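Local coordinates for protein endo-1,4-beta-xylanase 1 (Hypocrea jecorina, PDB 1XYN) that hydrolyses internal beta-1,4-xylosidic bonds in the main chain of xylan, a plant cell wall hemicellulose, releasing xylooligosaccharides and xylose, at residues V15-P19 against V35-G39; I48-F54 against A172-N178; W68-L73 against I115-F121; A87-K92 against I104-T108; Q123-V127 against W146-H152. All coordinates share one frame; numbering follows the deposited sequence.

From the N terminus, contact 1 comes first: strand 14-19 and strand 34-40 pack face to face across the two sheets of the beta-sandwich. Contact 2 opens next at 48-54 but closes only at the C-terminal residues 172-178, so its loop encloses contacts 3, 4 and 5. Inside it, contact 3 runs from 68-73 to the turn and strand at 115-121, and its own loop holds contact 4, the hairpin of 87-92 with 104-108. Contact 5 follows in series, bringing strand 119-128, which contact 3 also uses, against the end of helix 139-148. No two loops cross. Contacts 4 and 5 touch through neighbouring strands, and contacts 1 and 2 meet where Val38 packs on Val176.

Contact 1: V15-P19 against V35-G39; sequences VSYSP and VVGVG
Tyr17 and Val36 make a sheet-on-sheet packing contact, with strand 14-19 at the edge of the five-stranded sheet lying over strand 34-40 of the other sheet. The two run nearly parallel, their axes 7.9 Å apart at an angle of 6°, and no hydrogen bond joins them. Val36 covers one face of the Tyr17 ring in a CH-pi contact, its CB 3.8 Å from the ring centroid, while CG1 leans toward Tyr17 CG and CG2 toward CD1. Pro19 CD lies over the opposite face, so the phenol is held between its own strand and the facing one. This is the layered packing of the GH11 beta-jelly roll, in which two twisted sheets bury apolar side chains between them. With Tyr17 CG anti to the backbone N (chi1 174°), the ring runs forward along its strand until OH stands 3.1 Å from Gly37 O and, at the ring edge, a tight 3.2 Å from Val38 CG1. The hydroxyl is hydrogen-bonded to Asp6 OD1, on strand 5-10. Val38 CG1 also touches Pro19 CB at 4.3 Å, and Val26 of strand 23-30 packs on both Tyr17 and Val36.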
# COMPACT_ATOMS: atom_id res chain seq x y z
N VAL A 15 14.43 -6.21 9.94
CA VAL A 15 14.93 -6.48 8.58
C VAL A 15 16.39 -6.04 8.50
O VAL A 15 16.70 -4.85 8.55
CB VAL A 15 14.11 -5.73 7.48
CG1 VAL A 15 14.71 -6.00 6.09
CG2 VAL A 15 12.65 -6.18 7.49
N SER A 16 17.29 -7.02 8.44
CA SER A 16 18.72 -6.78 8.36
C SER A 16 19.20 -7.00 6.93
O SER A 16 19.48 -8.12 6.52
CB SER A 16 19.45 -7.75 9.29
OG SER A 16 18.72 -7.92 10.50
N TYR A 17 19.29 -5.91 6.17
CA TYR A 17 19.71 -5.95 4.78
C TYR A 17 21.17 -5.53 4.62
O TYR A 17 21.58 -4.47 5.09
CB TYR A 17 18.80 -5.03 3.96
CG TYR A 17 19.21 -4.87 2.52
CD1 TYR A 17 19.47 -5.98 1.72
CD2 TYR A 17 19.36 -3.60 1.96
CE1 TYR A 17 19.87 -5.84 0.39
CE2 TYR A 17 19.75 -3.44 0.64
CZ TYR A 17 20.01 -4.57 -0.14
OH TYR A 17 20.41 -4.42 -1.43
N SER A 18 21.95 -6.34 3.91
CA SER A 18 23.35 -6.06 3.67
C SER A 18 23.71 -6.13 2.19
O SER A 18 24.01 -7.21 1.67
CB SER A 18 24.24 -7.03 4.45
OG SER A 18 23.93 -7.02 5.83
N PRO A 19 23.65 -4.99 1.48
CA PRO A 19 23.99 -4.95 0.06
C PRO A 19 25.50 -5.07 -0.16
O PRO A 19 26.29 -4.79 0.73
CB PRO A 19 23.48 -3.57 -0.37
CG PRO A 19 23.63 -2.75 0.86
CD PRO A 19 23.13 -3.69 1.94
N VAL A 35 10.96 -4.72 0.41
CA VAL A 35 11.49 -5.16 -0.87
C VAL A 35 12.95 -4.73 -0.93
O VAL A 35 13.23 -3.53 -1.04
CB VAL A 35 10.75 -4.51 -2.06
CG1 VAL A 35 11.22 -5.13 -3.38
CG2 VAL A 35 9.24 -4.63 -1.91
N VAL A 36 13.88 -5.68 -0.82
CA VAL A 36 15.30 -5.35 -0.88
C VAL A 36 16.00 -6.20 -1.93
O VAL A 36 15.61 -7.34 -2.18
CB VAL A 36 16.03 -5.61 0.46
CG1 VAL A 36 15.48 -4.72 1.56
CG2 VAL A 36 15.93 -7.08 0.83
N GLY A 37 17.06 -5.65 -2.51
CA GLY A 37 17.80 -6.38 -3.51
C GLY A 37 18.70 -5.43 -4.26
O GLY A 37 18.69 -4.23 -3.99
N VAL A 38 19.46 -5.96 -5.21
CA VAL A 38 20.38 -5.13 -6.00
C VAL A 38 20.22 -5.38 -7.49
O VAL A 38 19.78 -6.45 -7.91
CB VAL A 38 21.86 -5.36 -5.57
CG1 VAL A 38 22.03 -5.05 -4.09
CG2 VAL A 38 22.31 -6.78 -5.89
N GLY A 39 20.60 -4.40 -8.29
CA GLY A 39 20.48 -4.55 -9.73
C GLY A 39 20.93 -3.35 -10.53
O GLY A 39 22.03 -2.83 -10.31

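Contact 2: I48-F54 against A172-N178; sequences INFGGSF and ASQSVSN
Gln174 lies over the corner of strand 48-56 at Gly52 and ties it down with its amide. Gln174 CB rests 3.8 Å from Gly51 O, and CG of the same residue comes within 3.9 Å of Ser53 O. A bend at chi2 (-74°) then lays the amide along the facing strand, with CD over Gly51. Gln174 OE1 meets the edge of the Phe50 ring in its plane, 3.6 Å from Phe50 CD2. Gln174 NE2 gives a nearly straight bond to Ser53 O (2.9 Å, 166°), within its own amide plane but well above the plane of the accepting carbonyl. Ser173 N reaches the same Ser53 O from the opposite face, and NE2 has a second, weak bond to Thr133 O. Gly52 is obligatory: a CB would run into Ser173 O, and its backbone angles also demand glycine. Around the corner the antiparallel ladder continues through Ser175 N to Gly51 O (2.8 Å) and the hydrogen-bonded pair Asn49 with Ser177. Phe50, Phe54, Ala172 and Val176 share one face, where Phe54 packs on Val163 and Val176 on Val161 of strand 155-166, Phe50 lies against Glu80 and Arg132, and Phe54 CD1 touches Ala172 CB at 3.7 Å; Asn49, Ser53, Ser173, Ser175 and Ser177 occupy the other. A buried glutamine amide, binding a carbonyl already used by the ladder, probably helps to hold the strand where it turns its corner at Gly52.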
# COMPACT_ATOMS: atom_id res chain seq x y z
N ILE A 48 19.52 -12.32 -16.59
CA ILE A 48 19.97 -12.12 -15.22
C ILE A 48 20.27 -13.40 -14.44
O ILE A 48 19.44 -14.30 -14.34
CB ILE A 48 18.93 -11.29 -14.44
CG1 ILE A 48 18.72 -9.94 -15.12
CG2 ILE A 48 19.40 -11.07 -13.01
CD1 ILE A 48 17.63 -9.10 -14.48
N ASN A 49 21.48 -13.45 -13.88
CA ASN A 49 21.94 -14.58 -13.09
C ASN A 49 21.76 -14.30 -11.61
O ASN A 49 22.02 -13.18 -11.14
CB ASN A 49 23.43 -14.84 -13.36
CG ASN A 49 23.75 -14.95 -14.83
OD1 ASN A 49 23.82 -16.05 -15.38
ND2 ASN A 49 23.95 -13.80 -15.49
N PHE A 50 21.29 -15.30 -10.87
CA PHE A 50 21.08 -15.20 -9.43
C PHE A 50 21.45 -16.55 -8.82
O PHE A 50 21.48 -17.57 -9.51
CB PHE A 50 19.61 -14.85 -9.12
CG PHE A 50 18.63 -15.94 -9.47
CD1 PHE A 50 18.23 -16.13 -10.79
CD2 PHE A 50 18.13 -16.79 -8.48
CE1 PHE A 50 17.34 -17.15 -11.13
CE2 PHE A 50 17.25 -17.81 -8.81
CZ PHE A 50 16.85 -18.00 -10.13
N GLY A 51 21.77 -16.56 -7.54
CA GLY A 51 22.14 -17.81 -6.91
C GLY A 51 22.39 -17.63 -5.44
O GLY A 51 22.72 -16.54 -4.98
N GLY A 52 22.23 -18.69 -4.67
CA GLY A 52 22.46 -18.58 -3.25
C GLY A 52 21.39 -19.32 -2.48
O GLY A 52 20.90 -20.36 -2.92
N SER A 53 21.03 -18.77 -1.33
CA SER A 53 20.02 -19.40 -0.51
C SER A 53 18.84 -18.46 -0.33
O SER A 53 18.94 -17.26 -0.61
CB SER A 53 20.61 -19.81 0.85
OG SER A 53 20.85 -18.69 1.69
N PHE A 54 17.72 -19.02 0.10
CA PHE A 54 16.50 -18.26 0.33
C PHE A 54 15.60 -19.16 1.15
O PHE A 54 14.99 -20.10 0.63
CB PHE A 54 15.85 -17.91 -1.01
CG PHE A 54 14.53 -17.20 -0.87
CD1 PHE A 54 14.48 -15.88 -0.45
CD2 PHE A 54 13.34 -17.85 -1.18
CE1 PHE A 54 13.26 -15.22 -0.34
CE2 PHE A 54 12.13 -17.20 -1.07
CZ PHE A 54 12.09 -15.88 -0.65
N ALA A 172 18.17 -14.84 3.34
CA ALA A 172 18.58 -15.02 1.95
C ALA A 172 19.95 -14.39 1.67
O ALA A 172 20.24 -13.29 2.13
CB ALA A 172 17.52 -14.43 1.02
N SER A 173 20.78 -15.12 0.93
CA SER A 173 22.11 -14.65 0.53
C SER A 173 22.16 -14.94 -0.95
O SER A 173 22.26 -16.10 -1.36
CB SER A 173 23.21 -15.42 1.26
OG SER A 173 23.18 -15.17 2.66
N GLN A 174 22.05 -13.89 -1.75
CA GLN A 174 22.02 -14.03 -3.19
C GLN A 174 23.11 -13.27 -3.94
O GLN A 174 23.48 -12.17 -3.57
CB GLN A 174 20.65 -13.57 -3.71
CG GLN A 174 19.48 -14.49 -3.35
CD GLN A 174 19.49 -15.78 -4.15
OE1 GLN A 174 19.70 -15.76 -5.36
NE2 GLN A 174 19.25 -16.91 -3.49
N SER A 175 23.59 -13.89 -5.02
CA SER A 175 24.61 -13.31 -5.89
C SER A 175 23.84 -12.85 -7.13
O SER A 175 23.06 -13.62 -7.69
CB SER A 175 25.62 -14.39 -6.29
OG SER A 175 26.07 -15.12 -5.15
N VAL A 176 24.06 -11.61 -7.55
CA VAL A 176 23.36 -11.01 -8.70
C VAL A 176 24.31 -10.50 -9.81
O VAL A 176 25.34 -9.91 -9.52
CB VAL A 176 22.51 -9.80 -8.21
CG1 VAL A 176 21.84 -9.10 -9.37
CG2 VAL A 176 21.50 -10.26 -7.18
N SER A 177 23.94 -10.74 -11.07
CA SER A 177 24.73 -10.28 -12.22
C SER A 177 24.04 -10.48 -13.57
O SER A 177 23.01 -11.13 -13.67
CB SER A 177 26.11 -10.95 -12.25
OG SER A 177 26.03 -12.31 -12.62
N ASN A 178 24.64 -9.89 -14.61
CA ASN A 178 24.14 -9.99 -15.98
C ASN A 178 25.25 -9.61 -16.95
O ASN A 178 26.41 -9.51 -16.50
CB ASN A 178 22.91 -9.09 -16.20
CG ASN A 178 23.25 -7.62 -16.18
OD1 ASN A 178 22.53 -6.80 -16.75
ND2 ASN A 178 24.32 -7.26 -15.50
OXT ASN A 178 24.97 -9.39 -18.14

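Contact 3: W68-L73 against I115-F121; sequences WSTNPL and IQGTATF
Ile115 covers one face of Trp68: its CG2 sits over the five-membered ring in a CH-pi contact, 4.0 Å from the centroid, while Ile115 CD1 touches Trp68 CB at 3.6 Å. The far rim of the indole meets Phe121 obliquely, planes at 58°, with Trp68 CH2 over the Phe121 face, 3.6 Å from Phe121 CZ. Aliphatic packing centres on Leu73. Carrying CG anti to the backbone N (chi1 177°), Leu73 sends CD1 to Gln116 NE2 and Ile115 CG1, and CD2 to Ala119 CB (3.9 Å), while its CG lies on Phe121 CB at 3.8 Å and at the edge of the Trp68 indole. Trp68 NE1 is hydrogen-bonded to Tyr66 OH. Replacing Trp68 by an alanine would probably leave Ile115 and Phe121 facing a gap, and Tyr66 OH without its NE1 mate. Polar contact is carried by water: one molecule accepts from both Asn71 N and Gln116 NE2, each at 2.8 Å, while that NE2 also lies against Thr70 CG2. Beyond these segments, Gln116 O and Thr118 bond to Gln31 of the second subunit. The 115-121 segment holds the end of the thumb tip and the strand that leads back from it, the thumb being the long hairpin of GH11 xylanases that overhangs the cleft. The tip includes Pro113, a probable substrate contact, and Trp68 packs beside Tyr66 and Tyr158, likewise probable substrate-binding residues.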
# COMPACT_ATOMS: atom_id res chain seq x y z
N TRP A 68 10.24 -1.98 -12.64
CA TRP A 68 9.23 -1.00 -13.00
C TRP A 68 9.37 -0.56 -14.45
O TRP A 68 10.39 -0.80 -15.10
CB TRP A 68 9.33 0.23 -12.09
CG TRP A 68 8.84 -0.01 -10.72
CD1 TRP A 68 9.51 -0.63 -9.71
CD2 TRP A 68 7.53 0.29 -10.20
NE1 TRP A 68 8.70 -0.75 -8.61
CE2 TRP A 68 7.48 -0.19 -8.88
CE3 TRP A 68 6.39 0.92 -10.74
CZ2 TRP A 68 6.34 -0.07 -8.07
CZ3 TRP A 68 5.26 1.04 -9.94
CH2 TRP A 68 5.24 0.55 -8.62
N SER A 69 8.35 0.13 -14.93
CA SER A 69 8.30 0.62 -16.30
C SER A 69 7.47 1.90 -16.25
O SER A 69 6.63 2.05 -15.36
CB SER A 69 7.63 -0.43 -17.19
OG SER A 69 7.35 0.06 -18.48
N THR A 70 7.75 2.84 -17.14
CA THR A 70 7.00 4.08 -17.18
C THR A 70 6.35 4.31 -18.54
O THR A 70 6.87 3.86 -19.57
CB THR A 70 7.85 5.31 -16.79
OG1 THR A 70 9.08 5.30 -17.51
CG2 THR A 70 8.14 5.31 -15.30
N ASN A 71 5.18 4.95 -18.51
CA ASN A 71 4.39 5.27 -19.70
C ASN A 71 4.17 4.06 -20.63
O ASN A 71 4.70 4.03 -21.74
CB ASN A 71 5.04 6.43 -20.46
CG ASN A 71 4.06 7.13 -21.37
OD1 ASN A 71 3.02 7.63 -20.93
ND2 ASN A 71 4.39 7.19 -22.65
N PRO A 72 3.34 3.10 -20.21
CA PRO A 72 2.57 3.02 -18.95
C PRO A 72 3.38 2.62 -17.71
O PRO A 72 4.43 1.99 -17.82
CB PRO A 72 1.53 1.96 -19.28
CG PRO A 72 2.33 0.98 -20.10
CD PRO A 72 3.09 1.90 -21.03
N LEU A 73 2.85 2.97 -16.53
CA LEU A 73 3.48 2.62 -15.26
C LEU A 73 3.18 1.15 -14.97
O LEU A 73 2.01 0.78 -14.82
CB LEU A 73 2.95 3.51 -14.12
CG LEU A 73 3.47 3.23 -12.70
CD1 LEU A 73 4.98 3.39 -12.65
CD2 LEU A 73 2.80 4.15 -11.70
N ILE A 115 7.07 4.45 -8.07
CA ILE A 115 8.21 5.30 -8.40
C ILE A 115 7.73 6.67 -8.87
O ILE A 115 8.53 7.59 -9.03
CB ILE A 115 9.09 4.66 -9.50
CG1 ILE A 115 8.24 4.34 -10.74
CG2 ILE A 115 9.75 3.40 -8.98
CD1 ILE A 115 9.03 3.81 -11.91
N GLN A 116 6.42 6.80 -9.07
CA GLN A 116 5.79 8.04 -9.51
C GLN A 116 4.93 8.64 -8.39
O GLN A 116 4.17 9.59 -8.62
CB GLN A 116 4.91 7.78 -10.73
CG GLN A 116 5.63 7.10 -11.88
CD GLN A 116 4.90 7.28 -13.21
OE1 GLN A 116 3.98 8.10 -13.34
NE2 GLN A 116 5.33 6.53 -14.22
N GLY A 117 5.10 8.11 -7.19
CA GLY A 117 4.31 8.54 -6.05
C GLY A 117 3.20 7.51 -5.90
O GLY A 117 3.26 6.46 -6.54
N THR A 118 2.21 7.78 -5.06
CA THR A 118 1.11 6.83 -4.92
C THR A 118 0.26 6.92 -6.18
O THR A 118 -0.17 8.02 -6.59
CB THR A 118 0.29 7.07 -3.63
OG1 THR A 118 -0.17 8.42 -3.59
CG2 THR A 118 1.16 6.81 -2.41
N ALA A 119 0.09 5.78 -6.84
CA ALA A 119 -0.66 5.72 -8.09
C ALA A 119 -1.38 4.40 -8.28
O ALA A 119 -1.29 3.50 -7.45
CB ALA A 119 0.29 5.95 -9.26
N THR A 120 -2.12 4.31 -9.38
CA THR A 120 -2.86 3.10 -9.74
C THR A 120 -2.15 2.59 -10.98
O THR A 120 -1.92 3.35 -11.92
CB THR A 120 -4.33 3.42 -10.04
OG1 THR A 120 -4.97 3.86 -8.84
CG2 THR A 120 -5.06 2.19 -10.58
N PHE A 121 -1.80 1.31 -10.99
CA PHE A 121 -1.07 0.74 -12.10
C PHE A 121 -1.27 -0.77 -12.13
O PHE A 121 -1.76 -1.35 -11.18
CB PHE A 121 0.42 1.05 -11.91
CG PHE A 121 0.93 0.69 -10.53
CD1 PHE A 121 0.84 1.61 -9.49
CD2 PHE A 121 1.44 -0.58 -10.26
CE1 PHE A 121 1.25 1.27 -8.20
CE2 PHE A 121 1.85 -0.93 -8.98
CZ PHE A 121 1.76 -0.01 -7.95
O HOH W 1 4.34 6.98 -16.81

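Contact 4: A87-K92 against I104-T108; sequences AQGTVK and IWENT
Lys92 N gives a nearly straight hydrogen bond to Ile104 O (2.7 Å, 171°), and Thr90 and Glu106 form a hydrogen-bonded antiparallel pair, with Thr90 N to Glu106 O at 2.9 Å and Glu106 N to Thr90 O at 2.8 Å. A water bridges Thr90 OG1 and Glu106 O alongside. Farther out, Lys92 folds at chi2 (-71°) across the strand, bringing NZ to a long salt bridge, 3.7 Å from Glu106 OE1. These bonds join the beta hairpin 90-97 and 100-109, part of the larger, curled sheet of the GH11 jelly roll; the N-to-C directions of the short segments differ by 138°, well short of exactly antiparallel. On the face opposite Glu106, Val91 CG2 sits over the six-membered ring of Trp105, 3.5 Å from its centroid, and Ala87 CB touches CH2 of the indole at 3.7 Å. Trp105 NE1 bonds to Thr103 OG1. At the entry to the strand, Gly89 lies at the ring edge with a positive phi; a CB there would strike Glu106 O. Asn107 packs beside Gln88 and Gly89, but its ND2 is hydrogen-bonded to OE1 of Gln123, a probable substrate-binding residue. Gln88 packs on Val110 of the second subunit.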
# COMPACT_ATOMS: atom_id res chain seq x y z
N ALA A 87 -1.78 -15.49 -4.31
CA ALA A 87 -1.90 -15.28 -5.75
C ALA A 87 -3.06 -14.35 -6.10
O ALA A 87 -4.22 -14.77 -6.16
CB ALA A 87 -2.06 -16.62 -6.45
N GLN A 88 -2.73 -13.09 -6.33
CA GLN A 88 -3.74 -12.08 -6.65
C GLN A 88 -3.83 -11.72 -8.13
O GLN A 88 -2.82 -11.64 -8.83
CB GLN A 88 -3.50 -10.81 -5.83
CG GLN A 88 -3.72 -10.98 -4.34
CD GLN A 88 -5.15 -11.36 -4.00
OE1 GLN A 88 -6.08 -10.57 -4.17
NE2 GLN A 88 -5.34 -12.58 -3.50
N GLY A 89 -5.06 -11.50 -8.58
CA GLY A 89 -5.27 -11.10 -9.96
C GLY A 89 -5.90 -12.11 -10.89
O GLY A 89 -6.64 -12.99 -10.48
N THR A 90 -5.54 -11.98 -12.16
CA THR A 90 -6.07 -12.81 -13.23
C THR A 90 -4.98 -13.57 -13.98
O THR A 90 -3.98 -12.98 -14.41
CB THR A 90 -6.83 -11.93 -14.24
OG1 THR A 90 -7.81 -11.14 -13.55
CG2 THR A 90 -7.51 -12.77 -15.30
N VAL A 91 -5.16 -14.88 -14.15
CA VAL A 91 -4.20 -15.67 -14.90
C VAL A 91 -4.43 -15.34 -16.38
O VAL A 91 -5.57 -15.20 -16.82
CB VAL A 91 -4.39 -17.18 -14.67
CG1 VAL A 91 -3.24 -17.97 -15.31
CG2 VAL A 91 -4.46 -17.48 -13.20
N LYS A 92 -3.34 -15.17 -17.11
CA LYS A 92 -3.40 -14.83 -18.53
C LYS A 92 -2.93 -15.96 -19.44
O LYS A 92 -3.44 -16.11 -20.55
CB LYS A 92 -2.59 -13.57 -18.79
CG LYS A 92 -3.25 -12.33 -18.21
CD LYS A 92 -4.49 -11.98 -19.01
CE LYS A 92 -5.27 -10.87 -18.36
NZ LYS A 92 -6.28 -10.34 -19.30
N ILE A 104 1.39 -16.77 -16.03
CA ILE A 104 1.36 -15.32 -16.11
C ILE A 104 0.07 -14.78 -15.51
O ILE A 104 -0.99 -15.36 -15.70
CB ILE A 104 1.50 -14.88 -17.58
CG1 ILE A 104 2.81 -15.43 -18.14
CG2 ILE A 104 1.45 -13.36 -17.70
CD1 ILE A 104 2.99 -15.20 -19.63
N TRP A 105 0.20 -13.71 -14.73
CA TRP A 105 -0.93 -13.06 -14.07
C TRP A 105 -0.88 -11.57 -14.35
O TRP A 105 0.18 -11.01 -14.63
CB TRP A 105 -0.87 -13.21 -12.54
CG TRP A 105 -0.85 -14.60 -12.03
CD1 TRP A 105 0.19 -15.48 -12.10
CD2 TRP A 105 -1.89 -15.25 -11.30
NE1 TRP A 105 -0.14 -16.65 -11.45
CE2 TRP A 105 -1.41 -16.54 -10.95
CE3 TRP A 105 -3.18 -14.87 -10.90
CZ2 TRP A 105 -2.17 -17.46 -10.21
CZ3 TRP A 105 -3.94 -15.78 -10.17
CH2 TRP A 105 -3.43 -17.07 -9.83
N GLU A 106 -2.03 -10.92 -14.29
CA GLU A 106 -2.12 -9.48 -14.45
C GLU A 106 -2.94 -9.06 -13.25
O GLU A 106 -3.93 -9.70 -12.89
CB GLU A 106 -2.82 -9.07 -15.75
CG GLU A 106 -3.06 -7.54 -15.81
CD GLU A 106 -3.38 -7.02 -17.21
OE1 GLU A 106 -4.22 -7.62 -17.91
OE2 GLU A 106 -2.79 -5.99 -17.61
N ASN A 107 -2.50 -7.99 -12.60
CA ASN A 107 -3.19 -7.49 -11.42
C ASN A 107 -3.16 -5.99 -11.46
O ASN A 107 -2.45 -5.39 -12.26
CB ASN A 107 -2.49 -8.00 -10.16
CG ASN A 107 -3.24 -7.66 -8.89
OD1 ASN A 107 -4.47 -7.57 -8.89
ND2 ASN A 107 -2.51 -7.49 -7.80
N THR A 108 -3.98 -5.37 -10.61
CA THR A 108 -4.04 -3.93 -10.56
C THR A 108 -3.89 -3.49 -9.10
O THR A 108 -4.42 -4.12 -8.19
CB THR A 108 -5.35 -3.39 -11.17
OG1 THR A 108 -5.52 -3.95 -12.48
CG2 THR A 108 -5.32 -1.87 -11.28
O HOH W 2 -6.90 -8.89 -12.21

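Contact 5: Q123-V127 against W146-H152; sequences QYISV and WASLGLH
Tyr124 packs against Leu151 with a ring face and against Trp146 with its CB and ring edge. Leu151 CB is centred over one face of the phenol, 3.7 Å from the centroid and directly on the ring normal. The ring edge points toward the face of Trp146 in an offset edge-to-face pair, planes at 65°, and Tyr124 CB fills the middle of that face, 3.9 Å from the centroid of the six-membered ring. With CG set beside the backbone N (chi1 -58°), the phenol reaches across to the end of the 146-152 segment, where Tyr124 OH donates to His152 O at 2.6 Å. His152 O lies at the phenol edge, in the plane of the ring, whereas the hydroxyl stands well above the carbonyl plane. A phenylalanine in its place would probably leave His152 O without this donor and the end of the loop less firmly held. The indole edge has its own polar tie: Trp146 NE1 donates to Ser126 OG in a short, bent bond (2.7 Å, 130°), and the same oxygen is bonded to His142 ND1. Trp146 O in turn accepts from Leu149 N and Leu151 N on opposite faces of its plane. The bond from Leu151, with Gly150 N to Ala147 O, makes the Schellman motif that ends helix 139-148, with Gly150 at positive phi. The arrangement is that of the single helix of GH11 xylanases packed on the outer face of the curved sheet: Tyr124 and Ser126 face the helix, while Gln123 and Ile125 turn to the cleft side, near Tyr77 and the probable nucleophile Glu75.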
# COMPACT_ATOMS: atom_id res chain seq x y z
N GLN A 123 0.19 -4.88 -12.75
CA GLN A 123 1.34 -5.72 -12.41
C GLN A 123 1.37 -6.87 -13.41
O GLN A 123 0.34 -7.46 -13.70
CB GLN A 123 1.19 -6.33 -11.01
CG GLN A 123 1.11 -5.36 -9.85
CD GLN A 123 1.06 -6.09 -8.52
OE1 GLN A 123 0.02 -6.63 -8.14
NE2 GLN A 123 2.18 -6.14 -7.81
N TYR A 124 2.56 -7.17 -13.94
CA TYR A 124 2.71 -8.29 -14.86
C TYR A 124 3.57 -9.28 -14.09
O TYR A 124 4.75 -9.04 -13.85
CB TYR A 124 3.41 -7.87 -16.15
CG TYR A 124 2.72 -6.77 -16.91
CD1 TYR A 124 1.38 -6.45 -16.68
CD2 TYR A 124 3.41 -6.03 -17.87
CE1 TYR A 124 0.75 -5.42 -17.38
CE2 TYR A 124 2.80 -5.00 -18.56
CZ TYR A 124 1.48 -4.70 -18.31
OH TYR A 124 0.89 -3.67 -19.01
N ILE A 125 2.99 -10.40 -13.69
CA ILE A 125 3.72 -11.38 -12.92
C ILE A 125 3.90 -12.71 -13.63
O ILE A 125 2.98 -13.22 -14.26
CB ILE A 125 3.02 -11.63 -11.55
CG1 ILE A 125 2.77 -10.31 -10.83
CG2 ILE A 125 3.84 -12.58 -10.69
CD1 ILE A 125 1.90 -10.44 -9.59
N SER A 126 5.10 -13.28 -13.51
CA SER A 126 5.42 -14.58 -14.09
C SER A 126 5.86 -15.43 -12.90
O SER A 126 6.91 -15.20 -12.34
CB SER A 126 6.59 -14.46 -15.09
OG SER A 126 6.23 -13.82 -16.30
N VAL A 127 5.03 -16.39 -12.50
CA VAL A 127 5.38 -17.26 -11.37
C VAL A 127 5.86 -18.64 -11.83
O VAL A 127 5.09 -19.41 -12.40
CB VAL A 127 4.19 -17.43 -10.40
CG1 VAL A 127 4.61 -18.28 -9.21
CG2 VAL A 127 3.67 -16.08 -9.94
N TRP A 146 4.51 -11.58 -22.31
CA TRP A 146 3.63 -10.59 -21.72
C TRP A 146 2.97 -9.76 -22.82
O TRP A 146 1.75 -9.59 -22.83
CB TRP A 146 4.40 -9.68 -20.75
CG TRP A 146 4.85 -10.37 -19.46
CD1 TRP A 146 4.45 -11.61 -19.00
CD2 TRP A 146 5.77 -9.86 -18.49
NE1 TRP A 146 5.06 -11.88 -17.80
CE2 TRP A 146 5.88 -10.83 -17.46
CE3 TRP A 146 6.51 -8.68 -18.38
CZ2 TRP A 146 6.70 -10.65 -16.34
CZ3 TRP A 146 7.33 -8.51 -17.27
CH2 TRP A 146 7.41 -9.49 -16.27
N ALA A 147 3.78 -9.29 -23.77
CA ALA A 147 3.28 -8.48 -24.88
C ALA A 147 2.25 -9.23 -25.72
O ALA A 147 1.22 -8.66 -26.08
CB ALA A 147 4.44 -8.02 -25.76
N SER A 148 2.51 -10.51 -25.97
CA SER A 148 1.61 -11.34 -26.78
C SER A 148 0.25 -11.58 -26.15
O SER A 148 -0.72 -11.89 -26.85
CB SER A 148 2.27 -12.68 -27.15
OG SER A 148 2.42 -13.53 -26.03
N LEU A 149 0.17 -11.44 -24.83
CA LEU A 149 -1.08 -11.61 -24.10
C LEU A 149 -1.73 -10.27 -23.79
O LEU A 149 -2.72 -10.21 -23.05
CB LEU A 149 -0.82 -12.38 -22.80
CG LEU A 149 -0.34 -13.83 -22.98
CD1 LEU A 149 0.14 -14.40 -21.64
CD2 LEU A 149 -1.45 -14.67 -23.57
N GLY A 150 -1.19 -9.20 -24.36
CA GLY A 150 -1.74 -7.87 -24.13
C GLY A 150 -1.16 -7.12 -22.94
O GLY A 150 -1.65 -6.05 -22.57
N LEU A 151 -0.13 -7.69 -22.31
CA LEU A 151 0.52 -7.05 -21.17
C LEU A 151 1.61 -6.14 -21.75
O LEU A 151 2.75 -6.56 -21.98
CB LEU A 151 1.08 -8.11 -20.20
CG LEU A 151 0.07 -9.16 -19.72
CD1 LEU A 151 0.66 -9.96 -18.57
CD2 LEU A 151 -1.22 -8.49 -19.27
N HIS A 152 1.21 -4.90 -22.01
CA HIS A 152 2.03 -3.86 -22.61
C HIS A 152 2.98 -3.10 -21.64
O HIS A 152 2.53 -2.52 -20.65
CB HIS A 152 1.07 -2.89 -23.31
CG HIS A 152 1.72 -1.87 -24.18
ND1 HIS A 152 1.57 -0.51 -23.99
CD2 HIS A 152 2.49 -2.01 -25.29
CE1 HIS A 152 2.23 0.14 -24.93
NE2 HIS A 152 2.79 -0.74 -25.73